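Local coordinates for protein chitinase (Chromobacterium violaceum, PDB 4TXG) that probably hydrolyses the glycosidic bonds of chitin as a family 18 glycoside hydrolase built on a TIM barrel, at residues A149-I157 with T629-P640; G518-L528 with V575-Q583. All coordinates share one frame; numbering follows the deposited sequence.

Contact 1: A149-I157 with T629-P640; sequences ANGSRRRII and TSLLYNTFSQPP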
loop_
_atom_site.group_PDB
_atom_site.type_symbol
_atom_site.label_atom_id
_atom_site.label_comp_id
_atom_site.label_asym_id
_atom_site.label_seq_id
_atom_site.Cartn_x
_atom_site.Cartn_y
_atom_site.Cartn_z
ATOM N N ALA A 149 -0.540 20.051 -1.962
ATOM C CA ALA A 149 0.437 21.026 -1.509
ATOM C C ALA A 149 1.531 21.292 -2.543
ATOM O O ALA A 149 1.798 20.469 -3.418
ATOM C CB ALA A 149 1.064 20.553 -0.196
ATOM N N ASN A 150 2.147 22.466 -2.422
ATOM C CA ASN A 150 3.383 22.788 -3.127
ATOM C C ASN A 150 3.286 22.695 -4.657
ATOM O O ASN A 150 4.292 22.526 -5.349
ATOM C CB ASN A 150 4.504 21.886 -2.587
ATOM C CG ASN A 150 4.855 22.205 -1.136
ATOM O OD1 ASN A 150 5.044 23.365 -0.789
ATOM N ND2 ASN A 150 4.917 21.179 -0.282
ATOM N N GLY A 151 2.078 22.853 -5.186
ATOM C CA GLY A 151 1.890 22.889 -6.628
ATOM C C GLY A 151 2.153 21.576 -7.342
ATOM O O GLY A 151 2.405 21.567 -8.545
ATOM N N SER A 152 2.092 20.464 -6.613
ATOM C CA SER A 152 2.383 19.172 -7.216
ATOM C C SER A 152 1.175 18.577 -7.943
ATOM O O SER A 152 0.039 18.717 -7.500
ATOM C CB SER A 152 2.877 18.186 -6.154
ATOM O OG SER A 152 3.261 16.958 -6.780
ATOM N N ARG A 153 1.443 17.931 -9.072
ATOM C CA ARG A 153 0.457 17.170 -9.838
ATOM C C ARG A 153 0.169 15.796 -9.221
ATOM O O ARG A 153 -0.868 15.187 -9.484
ATOM C CB ARG A 153 0.968 17.011 -11.277
ATOM C CG ARG A 153 0.122 16.151 -12.225
ATOM C CD ARG A 153 0.650 16.241 -13.665
ATOM N NE ARG A 153 2.057 15.845 -13.793
ATOM C CZ ARG A 153 3.084 16.689 -13.838
ATOM N NH1 ARG A 153 2.878 17.997 -13.766
ATOM N NH2 ARG A 153 4.324 16.225 -13.956
ATOM N N ARG A 154 1.110 15.308 -8.417
ATOM C CA ARG A 154 1.028 13.968 -7.836
ATOM C C ARG A 154 1.195 14.011 -6.333
ATOM O O ARG A 154 1.927 14.854 -5.819
ATOM C CB ARG A 154 2.117 13.052 -8.409
ATOM C CG ARG A 154 2.154 12.984 -9.919
ATOM C CD ARG A 154 1.000 12.166 -10.499
ATOM N NE ARG A 154 0.942 12.376 -11.946
ATOM C CZ ARG A 154 -0.176 12.378 -12.659
ATOM N NH1 ARG A 154 -1.351 12.123 -12.067
ATOM N NH2 ARG A 154 -0.117 12.634 -13.959
ATOM N N ARG A 155 0.566 13.078 -5.624
ATOM C CA ARG A 155 0.882 12.937 -4.211
ATOM C C ARG A 155 2.339 12.513 -4.074
ATOM O O ARG A 155 2.853 11.753 -4.891
ATOM C CB ARG A 155 -0.027 11.923 -3.532
ATOM C CG ARG A 155 -1.495 12.291 -3.588
ATOM C CD ARG A 155 -2.311 11.428 -2.638
ATOM N NE ARG A 155 -3.736 11.658 -2.838
ATOM C CZ ARG A 155 -4.459 11.009 -3.739
ATOM N NH1 ARG A 155 -3.877 10.083 -4.497
ATOM N NH2 ARG A 155 -5.759 11.279 -3.875
ATOM N N ILE A 156 2.992 13.043 -3.047
ATOM C CA ILE A 156 4.346 12.673 -2.683
ATOM C C ILE A 156 4.286 12.442 -1.185
ATOM O O ILE A 156 4.255 13.385 -0.390
ATOM C CB ILE A 156 5.374 13.762 -3.054
ATOM C CG1 ILE A 156 5.350 14.015 -4.561
ATOM C CG2 ILE A 156 6.778 13.361 -2.585
ATOM C CD1 ILE A 156 6.211 15.209 -4.996
ATOM N N ILE A 157 4.198 11.172 -0.818
ATOM C CA ILE A 157 3.872 10.784 0.549
ATOM C C ILE A 157 5.071 10.148 1.225
ATOM O O ILE A 157 5.522 9.086 0.817
ATOM C CB ILE A 157 2.703 9.791 0.565
ATOM C CG1 ILE A 157 1.496 10.384 -0.167
ATOM C CG2 ILE A 157 2.334 9.393 1.985
ATOM C CD1 ILE A 157 0.699 9.330 -0.937
ATOM N N THR A 629 13.529 12.525 -3.217
ATOM C CA THR A 629 12.303 13.294 -3.056
ATOM C C THR A 629 12.345 14.558 -3.917
ATOM O O THR A 629 11.330 14.967 -4.477
ATOM C CB THR A 629 12.072 13.640 -1.581
ATOM O OG1 THR A 629 11.847 12.420 -0.860
ATOM C CG2 THR A 629 10.859 14.539 -1.416
ATOM N N SER A 630 13.526 15.162 -4.045
ATOM C CA SER A 630 13.667 16.351 -4.878
ATOM C C SER A 630 13.435 16.024 -6.350
ATOM O O SER A 630 12.847 16.817 -7.095
ATOM C CB SER A 630 15.047 16.990 -4.696
ATOM O OG SER A 630 15.177 17.536 -3.392
ATOM N N LEU A 631 13.908 14.855 -6.768
ATOM C CA LEU A 631 13.688 14.408 -8.139
ATOM C C LEU A 631 12.204 14.182 -8.385
ATOM O O LEU A 631 11.672 14.606 -9.411
ATOM C CB LEU A 631 14.475 13.129 -8.433
ATOM C CG LEU A 631 14.243 12.467 -9.797
ATOM C CD1 LEU A 631 14.574 13.409 -10.944
ATOM C CD2 LEU A 631 15.078 11.181 -9.894
ATOM N N LEU A 632 11.534 13.516 -7.446
ATOM C CA LEU A 632 10.089 13.310 -7.566
ATOM C C LEU A 632 9.345 14.653 -7.640
ATOM O O LEU A 632 8.497 14.868 -8.514
ATOM C CB LEU A 632 9.562 12.486 -6.387
ATOM C CG LEU A 632 9.919 11.004 -6.364
ATOM C CD1 LEU A 632 9.531 10.393 -5.023
ATOM C CD2 LEU A 632 9.241 10.273 -7.513
ATOM N N TYR A 633 9.661 15.549 -6.714
ATOM C CA TYR A 633 8.993 16.841 -6.669
ATOM C C TYR A 633 9.254 17.685 -7.917
ATOM O O TYR A 633 8.337 18.311 -8.458
ATOM C CB TYR A 633 9.410 17.633 -5.423
ATOM C CG TYR A 633 8.774 18.995 -5.419
ATOM C CD1 TYR A 633 7.409 19.135 -5.196
ATOM C CD2 TYR A 633 9.518 20.134 -5.696
ATOM C CE1 TYR A 633 6.807 20.373 -5.230
ATOM C CE2 TYR A 633 8.924 21.379 -5.735
ATOM C CZ TYR A 633 7.570 21.494 -5.496
ATOM O OH TYR A 633 6.971 22.732 -5.534
ATOM N N ASN A 634 10.503 17.722 -8.370
ATOM C CA ASN A 634 10.837 18.517 -9.551
ATOM C C ASN A 634 10.143 17.977 -10.799
ATOM O O ASN A 634 9.762 18.731 -11.689
ATOM C CB ASN A 634 12.353 18.555 -9.762
ATOM C CG ASN A 634 13.058 19.440 -8.744
ATOM O OD1 ASN A 634 12.491 20.428 -8.266
ATOM N ND2 ASN A 634 14.298 19.091 -8.407
ATOM N N THR A 635 9.975 16.663 -10.847
ATOM C CA THR A 635 9.276 16.026 -11.952
ATOM C C THR A 635 7.777 16.326 -11.906
ATOM O O THR A 635 7.175 16.665 -12.922
ATOM C CB THR A 635 9.502 14.510 -11.931
ATOM O OG1 THR A 635 10.910 14.243 -11.988
ATOM C CG2 THR A 635 8.803 13.839 -13.108
ATOM N N PHE A 636 7.181 16.227 -10.720
ATOM C CA PHE A 636 5.723 16.314 -10.598
ATOM C C PHE A 636 5.158 17.735 -10.397
ATOM O O PHE A 636 3.937 17.910 -10.394
ATOM C CB PHE A 636 5.254 15.421 -9.439
ATOM C CG PHE A 636 5.513 13.949 -9.652
ATOM C CD1 PHE A 636 5.589 13.413 -10.935
ATOM C CD2 PHE A 636 5.645 13.095 -8.556
ATOM C CE1 PHE A 636 5.811 12.056 -11.129
ATOM C CE2 PHE A 636 5.872 11.738 -8.734
ATOM C CZ PHE A 636 5.953 11.210 -10.031
ATOM N N SER A 637 6.019 18.742 -10.231
ATOM C CA SER A 637 5.555 20.125 -10.050
ATOM C C SER A 637 5.801 20.992 -11.292
ATOM O O SER A 637 5.538 22.209 -11.298
ATOM C CB SER A 637 6.232 20.767 -8.834
ATOM O OG SER A 637 7.633 20.876 -9.043
ATOM N N GLN A 638 6.314 20.352 -12.338
ATOM C CA GLN A 638 6.536 20.989 -13.634
ATOM C C GLN A 638 5.792 20.181 -14.700
ATOM O O GLN A 638 5.412 19.051 -14.441
ATOM C CB GLN A 638 8.036 21.068 -13.942
ATOM C CG GLN A 638 8.827 21.940 -12.960
ATOM C CD GLN A 638 8.400 23.409 -12.984
ATOM O OE1 GLN A 638 7.881 23.907 -13.984
ATOM N NE2 GLN A 638 8.618 24.105 -11.871
ATOM N N PRO A 639 5.558 20.764 -15.889
ATOM C CA PRO A 639 4.819 20.004 -16.910
ATOM C C PRO A 639 5.440 18.636 -17.210
ATOM O O PRO A 639 6.666 18.495 -17.150
ATOM C CB PRO A 639 4.893 20.916 -18.132
ATOM C CG PRO A 639 4.945 22.296 -17.540
ATOM C CD PRO A 639 5.798 22.157 -16.304
ATOM N N PRO A 640 4.599 17.640 -17.515
ATOM C CA PRO A 640 5.056 16.284 -17.839
ATOM C C PRO A 640 6.025 16.294 -19.016
ATOM O O PRO A 640 5.812 17.063 -19.944
ATOM C CB PRO A 640 3.768 15.549 -18.216
ATOM C CG PRO A 640 2.662 16.369 -17.660
ATOM C CD PRO A 640 3.138 17.780 -17.637
#
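Gln638 O is gripped by both end nitrogens of Arg153, with NH1 at 2.8 Å and NH2 at 3.1 Å from that one oxygen. NH2 faces the C=O bond almost head-on, whereas NH1 comes from above the carbonyl plane. The contact lies at the seam of the TIM barrel, where first strand 155-161 pairs with last strand 599-603; helix 627-636 packs on the outside of the seam, the two segment axes lying antiparallel at 168°. Arg153 reaches past the helix end because its chain runs extended and then bends at chi3 (57°). Pro640 CG sits over the centre of one guanidinium face, Phe636 O over the rim of the opposite face, and Thr635 O takes a weak bond from NH2. That same NH2 also bridges to Asp593, which pairs with Arg154 NE as well. Backbone joins the grip, Arg153 N donating nearly straight to Phe636 O at 2.8 Å. Arg154 lays its CG over the Phe636 ring, 3.6 Å from the centroid, a CH-pi contact, while its guanidinium plane stands 88° to the ring. Ile156 is directed toward the helix, and CD1 comes to 3.6 Å from Tyr633 CA, with CG1 at the edge of the Phe636 ring. At the far side, Tyr633 OH donates to Asn150 O at 2.7 Å, the oxygen lying in the phenol ring plane.

Contact 2: G518-L528 with V575-Q583; sequences GSNPMWHAKNL and VFLSTEDEQ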
loop_
_atom_site.group_PDB
_atom_site.type_symbol
_atom_site.label_atom_id
_atom_site.label_comp_id
_atom_site.label_asym_id
_atom_site.label_seq_id
_atom_site.Cartn_x
_atom_site.Cartn_y
_atom_site.Cartn_z
ATOM N N GLY A 518 20.781 -7.363 4.793
ATOM C CA GLY A 518 21.245 -6.391 3.813
ATOM C C GLY A 518 20.456 -5.087 3.792
ATOM O O GLY A 518 20.225 -4.522 2.720
ATOM N N SER A 519 20.038 -4.619 4.970
ATOM C CA SER A 519 19.210 -3.413 5.084
ATOM C C SER A 519 20.051 -2.186 5.380
ATOM O O SER A 519 20.725 -2.129 6.407
ATOM C CB SER A 519 18.154 -3.558 6.192
ATOM O OG SER A 519 17.297 -4.660 5.952
ATOM N N ASN A 520 19.979 -1.198 4.489
ATOM C CA ASN A 520 20.764 0.030 4.591
ATOM C C ASN A 520 19.957 1.216 4.089
ATOM O O ASN A 520 19.132 1.050 3.202
ATOM C CB ASN A 520 22.046 -0.052 3.750
ATOM C CG ASN A 520 22.877 -1.283 4.047
ATOM O OD1 ASN A 520 23.636 -1.310 5.016
ATOM N ND2 ASN A 520 22.756 -2.299 3.197
ATOM N N PRO A 521 20.233 2.422 4.606
ATOM C CA PRO A 521 19.686 3.621 3.964
ATOM C C PRO A 521 20.364 3.819 2.615
ATOM O O PRO A 521 21.500 3.359 2.457
ATOM C CB PRO A 521 20.050 4.742 4.940
ATOM C CG PRO A 521 21.312 4.257 5.602
ATOM C CD PRO A 521 21.115 2.752 5.742
ATOM N N MET A 522 19.712 4.486 1.665
ATOM C CA MET A 522 20.331 4.621 0.349
ATOM C C MET A 522 21.607 5.479 0.379
ATOM O O MET A 522 22.479 5.310 -0.485
ATOM C CB MET A 522 19.324 5.173 -0.673
ATOM C CG MET A 522 18.544 4.060 -1.414
ATOM S SD MET A 522 19.630 2.792 -2.115
ATOM C CE MET A 522 20.664 3.794 -3.174
ATOM N N TRP A 523 21.757 6.374 1.359
ATOM C CA TRP A 523 23.035 7.090 1.439
ATOM C C TRP A 523 24.185 6.127 1.711
ATOM O O TRP A 523 25.290 6.305 1.188
ATOM C CB TRP A 523 23.050 8.202 2.506
ATOM C CG TRP A 523 22.169 8.049 3.738
ATOM C CD1 TRP A 523 20.841 8.382 3.841
ATOM C CD2 TRP A 523 22.575 7.632 5.055
ATOM N NE1 TRP A 523 20.396 8.162 5.121
ATOM C CE2 TRP A 523 21.435 7.699 5.885
ATOM C CE3 TRP A 523 23.783 7.182 5.603
ATOM C CZ2 TRP A 523 21.465 7.334 7.237
ATOM C CZ3 TRP A 523 23.817 6.828 6.946
ATOM C CH2 TRP A 523 22.662 6.903 7.747
ATOM N N HIS A 524 23.939 5.095 2.512
ATOM C CA HIS A 524 25.016 4.158 2.783
ATOM C C HIS A 524 25.320 3.335 1.530
ATOM O O HIS A 524 26.485 3.103 1.218
ATOM C CB HIS A 524 24.689 3.244 3.971
ATOM C CG HIS A 524 25.815 2.316 4.320
ATOM N ND1 HIS A 524 27.068 2.770 4.650
ATOM C CD2 HIS A 524 25.878 0.962 4.350
ATOM C CE1 HIS A 524 27.863 1.733 4.889
ATOM N NE2 HIS A 524 27.164 0.629 4.702
ATOM N N ALA A 525 24.285 2.929 0.793
ATOM C CA ALA A 525 24.493 2.221 -0.469
ATOM C C ALA A 525 25.266 3.077 -1.479
ATOM O O ALA A 525 26.067 2.560 -2.256
ATOM C CB ALA A 525 23.152 1.784 -1.058
ATOM N N LYS A 526 25.022 4.384 -1.469
ATOM C CA LYS A 526 25.751 5.288 -2.355
ATOM C C LYS A 526 27.223 5.395 -1.943
ATOM O O LYS A 526 28.105 5.490 -2.803
ATOM C CB LYS A 526 25.079 6.670 -2.385
ATOM C CG LYS A 526 23.798 6.691 -3.238
ATOM C CD LYS A 526 24.178 6.624 -4.715
ATOM C CE LYS A 526 23.120 5.971 -5.592
ATOM N NZ LYS A 526 23.636 5.794 -7.003
ATOM N N ASN A 527 27.498 5.378 -0.642
ATOM C CA ASN A 527 28.887 5.341 -0.184
ATOM C C ASN A 527 29.585 4.028 -0.557
ATOM O O ASN A 527 30.740 4.038 -0.979
ATOM C CB ASN A 527 28.969 5.574 1.326
ATOM C CG ASN A 527 28.792 7.043 1.690
ATOM O OD1 ASN A 527 29.139 7.931 0.907
ATOM N ND2 ASN A 527 28.255 7.305 2.881
ATOM N N LEU A 528 28.890 2.903 -0.420
ATOM C CA LEU A 528 29.507 1.622 -0.771
ATOM C C LEU A 528 29.897 1.606 -2.245
ATOM O O LEU A 528 30.975 1.128 -2.607
ATOM C CB LEU A 528 28.568 0.453 -0.459
ATOM C CG LEU A 528 28.344 0.189 1.033
ATOM C CD1 LEU A 528 27.406 -0.994 1.227
ATOM C CD2 LEU A 528 29.679 -0.048 1.748
ATOM N N VAL A 575 27.970 -10.600 -2.797
ATOM C CA VAL A 575 26.906 -9.837 -2.140
ATOM C C VAL A 575 26.088 -9.048 -3.167
ATOM O O VAL A 575 26.639 -8.344 -4.008
ATOM C CB VAL A 575 27.472 -8.865 -1.071
ATOM C CG1 VAL A 575 26.417 -7.798 -0.670
ATOM C CG2 VAL A 575 27.947 -9.633 0.147
ATOM N N PHE A 576 24.770 -9.213 -3.096
ATOM C CA PHE A 576 23.801 -8.509 -3.937
ATOM C C PHE A 576 22.991 -7.583 -3.042
ATOM O O PHE A 576 22.321 -8.058 -2.123
ATOM C CB PHE A 576 22.882 -9.527 -4.644
ATOM C CG PHE A 576 21.798 -8.920 -5.515
ATOM C CD1 PHE A 576 20.640 -8.380 -4.962
ATOM C CD2 PHE A 576 21.904 -8.976 -6.899
ATOM C CE1 PHE A 576 19.637 -7.857 -5.777
ATOM C CE2 PHE A 576 20.893 -8.467 -7.713
ATOM C CZ PHE A 576 19.774 -7.903 -7.153
ATOM N N LEU A 577 23.042 -6.278 -3.297
ATOM C CA LEU A 577 22.220 -5.329 -2.547
ATOM C C LEU A 577 21.256 -4.648 -3.494
ATOM O O LEU A 577 21.684 -3.956 -4.411
ATOM C CB LEU A 577 23.085 -4.277 -1.837
ATOM C CG LEU A 577 24.044 -4.797 -0.767
ATOM C CD1 LEU A 577 24.939 -3.676 -0.268
ATOM C CD2 LEU A 577 23.260 -5.397 0.383
ATOM N N SER A 578 19.956 -4.853 -3.294
ATOM C CA SER A 578 18.974 -4.176 -4.132
ATOM C C SER A 578 18.848 -2.716 -3.725
ATOM O O SER A 578 18.611 -2.414 -2.558
ATOM C CB SER A 578 17.606 -4.862 -4.035
ATOM O OG SER A 578 16.636 -4.088 -4.710
ATOM N N THR A 579 18.997 -1.813 -4.685
ATOM C CA THR A 579 18.970 -0.390 -4.377
ATOM C C THR A 579 17.846 0.337 -5.115
ATOM O O THR A 579 17.090 -0.257 -5.887
ATOM C CB THR A 579 20.325 0.279 -4.714
ATOM O OG1 THR A 579 20.626 0.088 -6.102
ATOM C CG2 THR A 579 21.449 -0.333 -3.870
ATOM N N GLU A 580 17.731 1.630 -4.847
ATOM C CA GLU A 580 16.772 2.494 -5.521
ATOM C C GLU A 580 17.467 3.838 -5.630
ATOM O O GLU A 580 17.904 4.389 -4.617
ATOM C CB GLU A 580 15.461 2.591 -4.726
ATOM C CG GLU A 580 14.338 3.369 -5.411
ATOM C CD GLU A 580 13.567 2.527 -6.421
ATOM O OE1 GLU A 580 14.177 2.012 -7.381
ATOM O OE2 GLU A 580 12.345 2.368 -6.254
ATOM N N ASP A 581 17.626 4.367 -6.839
ATOM C CA ASP A 581 18.326 5.650 -6.947
ATOM C C ASP A 581 17.752 6.502 -8.071
ATOM O O ASP A 581 16.626 6.264 -8.511
ATOM C CB ASP A 581 19.854 5.453 -7.089
ATOM C CG ASP A 581 20.279 4.700 -8.351
ATOM O OD1 ASP A 581 19.544 4.671 -9.364
ATOM O OD2 ASP A 581 21.411 4.148 -8.331
ATOM N N GLU A 582 18.496 7.509 -8.519
ATOM C CA GLU A 582 17.887 8.499 -9.402
ATOM C C GLU A 582 17.437 7.904 -10.732
ATOM O O GLU A 582 16.461 8.366 -11.328
ATOM C CB GLU A 582 18.848 9.662 -9.638
ATOM C CG GLU A 582 19.097 10.463 -8.366
ATOM C CD GLU A 582 20.471 11.110 -8.323
ATOM O OE1 GLU A 582 21.407 10.509 -7.733
ATOM O OE2 GLU A 582 20.609 12.229 -8.862
ATOM N N GLN A 583 18.129 6.870 -11.198
ATOM C CA GLN A 583 17.766 6.298 -12.492
ATOM C C GLN A 583 16.430 5.563 -12.398
ATOM O O GLN A 583 15.572 5.711 -13.277
ATOM C CB GLN A 583 18.858 5.356 -13.015
ATOM C CG GLN A 583 18.608 4.905 -14.466
ATOM C CD GLN A 583 19.767 4.107 -15.040
ATOM O OE1 GLN A 583 20.742 3.827 -14.342
ATOM N NE2 GLN A 583 19.668 3.742 -16.320
HETATM O O HOH W 1 21.536 7.784 -8.648
HETATM O O HOH W 2 23.936 8.286 -7.634
#
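Two bends in the Met522 chain, at chi2 (-51°) and chi3 (-58°), fold its thioether over the backbone of Glu580, and a bend at chi2 (-73°) carries Lys526 across to Asp581. Met522 SD accepts a weak but nearly straight hydrogen bond from Glu580 N at 3.5 Å. The methyl CE lies only 3.2 Å from Glu580 O, a carbonyl buried here without a hydrogen-bond partner, so this packing is close. The sulfur also meets Thr579, SD to CB at 3.7 Å, the two side chains crossing at about a right angle. One turn further along helix 522-530, Ala525 CB touches Thr579 CG2 at 3.9 Å. In fold terms, the chain from strand 457-462 to helix 582-594 is consistent with the alpha+beta insertion found in many family 18 chitinases, to which helix 522-530 and strand 575-578 would both belong. The contact follows the chain from that strand back into the barrel helix 582-594. Asp581 is the N-cap of this barrel helix: OD1 accepts from Gln583 N at 3.2 Å. Its other oxygen, OD2, takes the salt bridge from Lys526 NZ at 3.1 Å, approached from above the carboxylate plane, and is shared with Arg557. Lys526 NZ pairs with Glu529 too, and a water at 2.6 Å from NZ donates weakly to Glu582 OE1; a second water accepts weakly from NZ and also from Glu582 N, and donates to Glu582 OE1. On strand 575-578, Leu577 spreads its two methyls, CD2 against Gly518 and CD1 against Leu528 CD1 at 3.9 Å.

Overall arrangement
The contacts lie about 23 Å apart between centres, and helix 582-594 connects them: its first turn is capped within contact 2, while Asp593 near its end anchors Arg153 and Arg154 of contact 1. They also meet directly, Leu631 CD2 lying 3.4 Å from Glu582 O. Contact 1, partly buried, joins the first strand and the final helix of the barrel, with Ile156 and Phe636 buried inward. Contact 2 is largely buried; it packs helix 522-530 on strand 575-578 and the loop after it, and reaches the barrel at the capped start of helix 582-594. There methionine, threonine and leucine packing prevails, and across the contact Lys526 pairs with a carboxylate, where Arg153 of contact 1 bonds to main-chain carbonyls past a helix end.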